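Local coordinates for protein acidocalcisomal pyrophosphatase (Trypanosoma brucei brucei, PDB 5C5V) that probably hydrolyses inorganic pyrophosphate to phosphate with the help of magnesium ions, at residues A[293-296]-A[297-300]; A[248-252]-A[253-257]. All coordinates share one frame; numbering follows the deposited sequence.

Contact 1. Residues A[293-296]-A[297-300]. With 2PN (imidodiphosphoric acid), chain C.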
# COMPACT_ATOMS: atom_id res chain seq x y z
N PHE A 293 -0.57 -22.04 17.60
CA PHE A 293 0.51 -22.50 18.47
C PHE A 293 -0.02 -23.15 19.73
O PHE A 293 0.66 -23.98 20.33
CB PHE A 293 1.46 -21.35 18.83
CG PHE A 293 2.44 -21.03 17.75
CD1 PHE A 293 3.34 -21.99 17.31
CD2 PHE A 293 2.46 -19.78 17.16
CE1 PHE A 293 4.24 -21.72 16.30
CE2 PHE A 293 3.35 -19.50 16.14
CZ PHE A 293 4.24 -20.47 15.71
N ARG A 294 -1.25 -22.80 20.11
CA ARG A 294 -1.85 -23.42 21.29
C ARG A 294 -2.11 -24.90 21.04
O ARG A 294 -1.77 -25.74 21.88
CB ARG A 294 -3.17 -22.73 21.67
CG ARG A 294 -3.78 -23.29 22.97
CD ARG A 294 -5.13 -22.67 23.33
NE ARG A 294 -6.18 -23.13 22.44
CZ ARG A 294 -6.91 -24.22 22.65
NH1 ARG A 294 -6.71 -24.98 23.73
NH2 ARG A 294 -7.85 -24.57 21.78
N VAL A 295 -2.65 -25.23 19.87
CA VAL A 295 -3.18 -26.57 19.65
C VAL A 295 -2.39 -27.46 18.69
O VAL A 295 -2.70 -28.66 18.60
CB VAL A 295 -4.63 -26.51 19.08
CG1 VAL A 295 -5.51 -25.63 19.94
CG2 VAL A 295 -4.63 -26.01 17.63
N TYR A 296 -1.39 -26.93 17.99
CA TYR A 296 -0.86 -27.66 16.84
C TYR A 296 -0.23 -29.01 17.16
O TYR A 296 -0.22 -29.89 16.32
CB TYR A 296 0.14 -26.79 16.06
CG TYR A 296 1.53 -26.56 16.66
CD1 TYR A 296 2.67 -26.99 16.00
CD2 TYR A 296 1.69 -25.88 17.86
CE1 TYR A 296 3.96 -26.77 16.52
CE2 TYR A 296 2.96 -25.66 18.41
CZ TYR A 296 4.09 -26.10 17.73
OH TYR A 296 5.33 -25.87 18.25
N LYS A 297 0.26 -29.20 18.38
CA LYS A 297 0.90 -30.48 18.71
C LYS A 297 -0.06 -31.52 19.28
O LYS A 297 0.30 -32.68 19.43
CB LYS A 297 2.06 -30.25 19.70
CG LYS A 297 3.29 -29.59 19.07
CD LYS A 297 4.40 -29.35 20.10
CE LYS A 297 5.58 -28.59 19.50
NZ LYS A 297 6.73 -28.40 20.46
N ILE A 298 -1.29 -31.11 19.58
CA ILE A 298 -2.26 -32.01 20.19
C ILE A 298 -2.57 -33.19 19.28
O ILE A 298 -2.64 -34.33 19.74
CB ILE A 298 -3.57 -31.27 20.55
CG1 ILE A 298 -3.32 -30.28 21.68
CG2 ILE A 298 -4.63 -32.27 20.97
CD1 ILE A 298 -4.53 -29.44 22.05
N CYS A 299 -2.73 -32.92 17.99
CA CYS A 299 -2.98 -33.99 17.02
C CYS A 299 -1.77 -34.91 16.87
O CYS A 299 -1.87 -35.96 16.22
CB CYS A 299 -3.35 -33.39 15.66
SG CYS A 299 -1.98 -32.55 14.79
N GLN A 300 -0.65 -34.54 17.48
CA GLN A 300 0.59 -35.32 17.41
C GLN A 300 0.87 -36.08 18.69
O GLN A 300 1.87 -36.76 18.80
CB GLN A 300 1.79 -34.41 17.10
CG GLN A 300 1.79 -33.76 15.74
CD GLN A 300 2.46 -34.62 14.67
OE1 GLN A 300 2.23 -35.84 14.60
NE2 GLN A 300 3.29 -34.00 13.85
P1 2PN C . 8.68 -26.72 17.80
O1 2PN C . 9.70 -27.86 17.52
O2 2PN C . 8.55 -26.55 19.34
O3 2PN C . 7.34 -27.07 17.10
N1 2PN C . 9.22 -25.35 17.10
P2 2PN C . 10.50 -24.48 17.63
O4 2PN C . 11.78 -25.39 17.75
O5 2PN C . 10.15 -23.95 19.00
O6 2PN C . 10.78 -23.38 16.70
O HOH W 1 0.06 -27.91 20.93
O HOH W 2 -3.69 -30.78 17.17
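The Y296-K297 pair belongs to the pocket that holds imidodiphosphoric acid, a pyrophosphate analogue, and sits at the C-terminal end of helix 285-295. The two side chains run alongside each other in the same direction. K297 CG lies over the face of the Y296 ring, 3.8 Å from its centroid and only 10° off the ring normal, which defines a CH-pi contact. Beyond CG the lysine stays extended, and its end reaches the same phosphoryl group as the tyrosine. Y296 OH donates to O3 of the ligand at 2.6 Å, with O3 at the ring edge and in its plane; K297 NZ donates to ligand O2 at 2.8 Å. Y296 CG stands between its own N and carbonyl carbon (chi1 74°), the torsion that directs the ring at the ligand.

The backbone here turns tightly. I298 N donates to V295 O at 3.0 Å, and one water accepts from K297 N and donates to R294 O, linking the two backbone groups. I298 is exposed, and its CD1 meets V295 CB at 4.2 Å.

K297 NZ also forms a salt bridge with D251, giving the ammonium an anionic partner besides the ligand. W292 of helix 285-295 stacks on the Y296 ring, whose side chain also touches M249 and D251 of strand 238-251, while C299 O accepts a bond from K190 in a neighbouring loop.

Contact 2. Residues A[248-252]-A[253-257]. With MG (magnesium ion), chain D; MG (magnesium ion), chain E; 2PN (imidodiphosphoric acid), chain C.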
# COMPACT_ATOMS: atom_id res chain seq x y z
N GLY A 248 4.00 -15.04 24.83
CA GLY A 248 4.72 -15.81 25.84
C GLY A 248 4.37 -17.29 25.86
O GLY A 248 3.94 -17.82 26.88
N MET A 249 4.58 -17.97 24.74
CA MET A 249 4.32 -19.40 24.66
C MET A 249 5.24 -20.21 25.56
O MET A 249 6.47 -20.05 25.52
CB MET A 249 4.48 -19.87 23.22
CG MET A 249 4.30 -21.35 23.03
SD MET A 249 4.41 -21.77 21.27
CE MET A 249 4.24 -23.57 21.34
N ILE A 250 4.65 -21.09 26.37
CA ILE A 250 5.38 -22.10 27.13
C ILE A 250 5.14 -23.46 26.46
O ILE A 250 4.03 -23.97 26.49
CB ILE A 250 4.93 -22.18 28.62
CG1 ILE A 250 4.76 -20.80 29.23
CG2 ILE A 250 5.90 -23.03 29.45
CD1 ILE A 250 5.96 -19.96 29.13
N ASP A 251 6.18 -24.04 25.88
CA ASP A 251 6.05 -25.23 25.05
C ASP A 251 6.72 -26.44 25.73
O ASP A 251 7.95 -26.45 25.89
CB ASP A 251 6.68 -24.95 23.68
CG ASP A 251 6.48 -26.08 22.69
OD1 ASP A 251 5.82 -27.08 23.05
OD2 ASP A 251 7.00 -25.99 21.55
N GLU A 252 5.94 -27.44 26.13
CA GLU A 252 6.50 -28.62 26.80
C GLU A 252 7.37 -28.23 28.01
O GLU A 252 8.44 -28.80 28.22
CB GLU A 252 7.33 -29.46 25.81
CG GLU A 252 6.52 -30.07 24.66
CD GLU A 252 7.35 -30.32 23.38
OE1 GLU A 252 8.50 -29.83 23.28
OE2 GLU A 252 6.85 -31.00 22.46
N GLY A 253 6.94 -27.24 28.78
CA GLY A 253 7.66 -26.86 29.97
C GLY A 253 8.84 -25.91 29.75
O GLY A 253 9.55 -25.61 30.70
N LYS A 254 9.04 -25.44 28.52
CA LYS A 254 10.16 -24.52 28.25
C LYS A 254 9.64 -23.17 27.74
O LYS A 254 8.64 -23.12 27.03
CB LYS A 254 11.11 -25.09 27.18
CG LYS A 254 11.37 -26.58 27.21
CD LYS A 254 12.10 -27.07 28.42
CE LYS A 254 12.29 -28.58 28.29
NZ LYS A 254 12.93 -28.93 26.98
N MET A 255 10.32 -22.08 28.10
CA MET A 255 9.97 -20.76 27.57
C MET A 255 10.22 -20.74 26.06
O MET A 255 11.27 -21.15 25.58
CB MET A 255 10.77 -19.65 28.25
CG MET A 255 10.14 -18.27 28.13
SD MET A 255 8.64 -18.09 29.13
CE MET A 255 7.50 -17.42 27.91
N ASP A 256 9.23 -20.28 25.31
CA ASP A 256 9.29 -20.40 23.87
C ASP A 256 8.61 -19.21 23.22
O ASP A 256 7.66 -19.37 22.44
CB ASP A 256 8.65 -21.72 23.44
CG ASP A 256 9.17 -22.21 22.12
OD1 ASP A 256 10.22 -21.71 21.66
OD2 ASP A 256 8.53 -23.12 21.54
N TRP A 257 9.10 -18.02 23.57
CA TRP A 257 8.59 -16.76 23.04
C TRP A 257 8.36 -16.84 21.55
O TRP A 257 9.17 -17.41 20.82
CB TRP A 257 9.57 -15.61 23.30
CG TRP A 257 9.88 -15.32 24.72
CD1 TRP A 257 11.05 -15.61 25.37
CD2 TRP A 257 9.04 -14.66 25.68
NE1 TRP A 257 10.99 -15.18 26.67
CE2 TRP A 257 9.77 -14.59 26.89
CE3 TRP A 257 7.75 -14.12 25.63
CZ2 TRP A 257 9.25 -14.00 28.04
CZ3 TRP A 257 7.24 -13.54 26.77
CH2 TRP A 257 7.98 -13.48 27.96
MG MG D . 8.54 -24.77 20.42
MG MG E . 11.19 -22.47 20.04
P1 2PN C . 8.68 -26.72 17.80
O1 2PN C . 9.70 -27.86 17.52
O2 2PN C . 8.55 -26.55 19.34
O3 2PN C . 7.34 -27.07 17.10
N1 2PN C . 9.22 -25.35 17.10
P2 2PN C . 10.50 -24.48 17.63
O4 2PN C . 11.78 -25.39 17.75
O5 2PN C . 10.15 -23.95 19.00
O6 2PN C . 10.78 -23.38 16.70
O HOH W 3 4.12 -26.40 28.79
O HOH W 4 10.16 -25.68 21.65
O HOH W 5 7.14 -24.01 19.06
O HOH W 6 12.78 -21.01 20.55
O HOH W 7 12.58 -23.23 18.94
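Two carboxylates on a tight beta hairpin, D251 and D256, form part of the magnesium and imidodiphosphate site. They lie side by side and point the same way, their planes 24° apart. D251 OD2 binds one magnesium at 2.3 Å, and D256 OD2 binds the same ion at 2.0 Å; ligand O2 and O5 and two waters bring its ligands to six. The D251 carboxylate is also paired with the ammonium of K297. D256 OD1 holds a second magnesium at 2.0 Å, so this carboxylate bridges the two ions, and ligand O5 bridges them as well. The shared cation accounts for the close approach of the two OD2 atoms, which would otherwise be expected to repel. Both aspartates place CG anti to the backbone N (chi1 -174° in D251, -155° in D256), and this common torsion turns the two carboxylates to the same ion.

The aspartates are carried by a hairpin whose type I' turn, from D251 to K254, is closed by a reciprocal pair: D251 N to K254 O at 2.9 Å and K254 N to D251 O at 3.0 Å. Farther down, D256 N donates to M249 O at 2.8 Å. On the face carrying I250 and M255, I250 CD1 packs against the end of M255, whose CE rests over the W257 ring.

D219 and D224 share the second magnesium with D256. The hairpin pairs strand 238-251 with strand 254-263; strand 306-307 flanks it through F307 and H306, and W257 packs on Y318 and V322 of helix 316-336.

In the fold
Contact 2 comes first along the chain, at the hairpin of strands 238-251 and 254-263, and contact 1 follows at the C-terminal end of helix 285-295. Both belong to the inorganic pyrophosphatase part of the chain, and their centres are about 13 Å apart. They meet directly: the salt bridge between K297 and D251 joins them, with NZ 2.7 Å from OD2, and F293 O packs on M249 CE at 3.7 Å. Each approaches the same imidodiphosphate, the hairpin through metal ions and residues 296-297 through direct hydrogen bonds. The substrate analogue is thus gripped by a hairpin and by the segment at a helix end, consistent with a metal-assisted pyrophosphatase site.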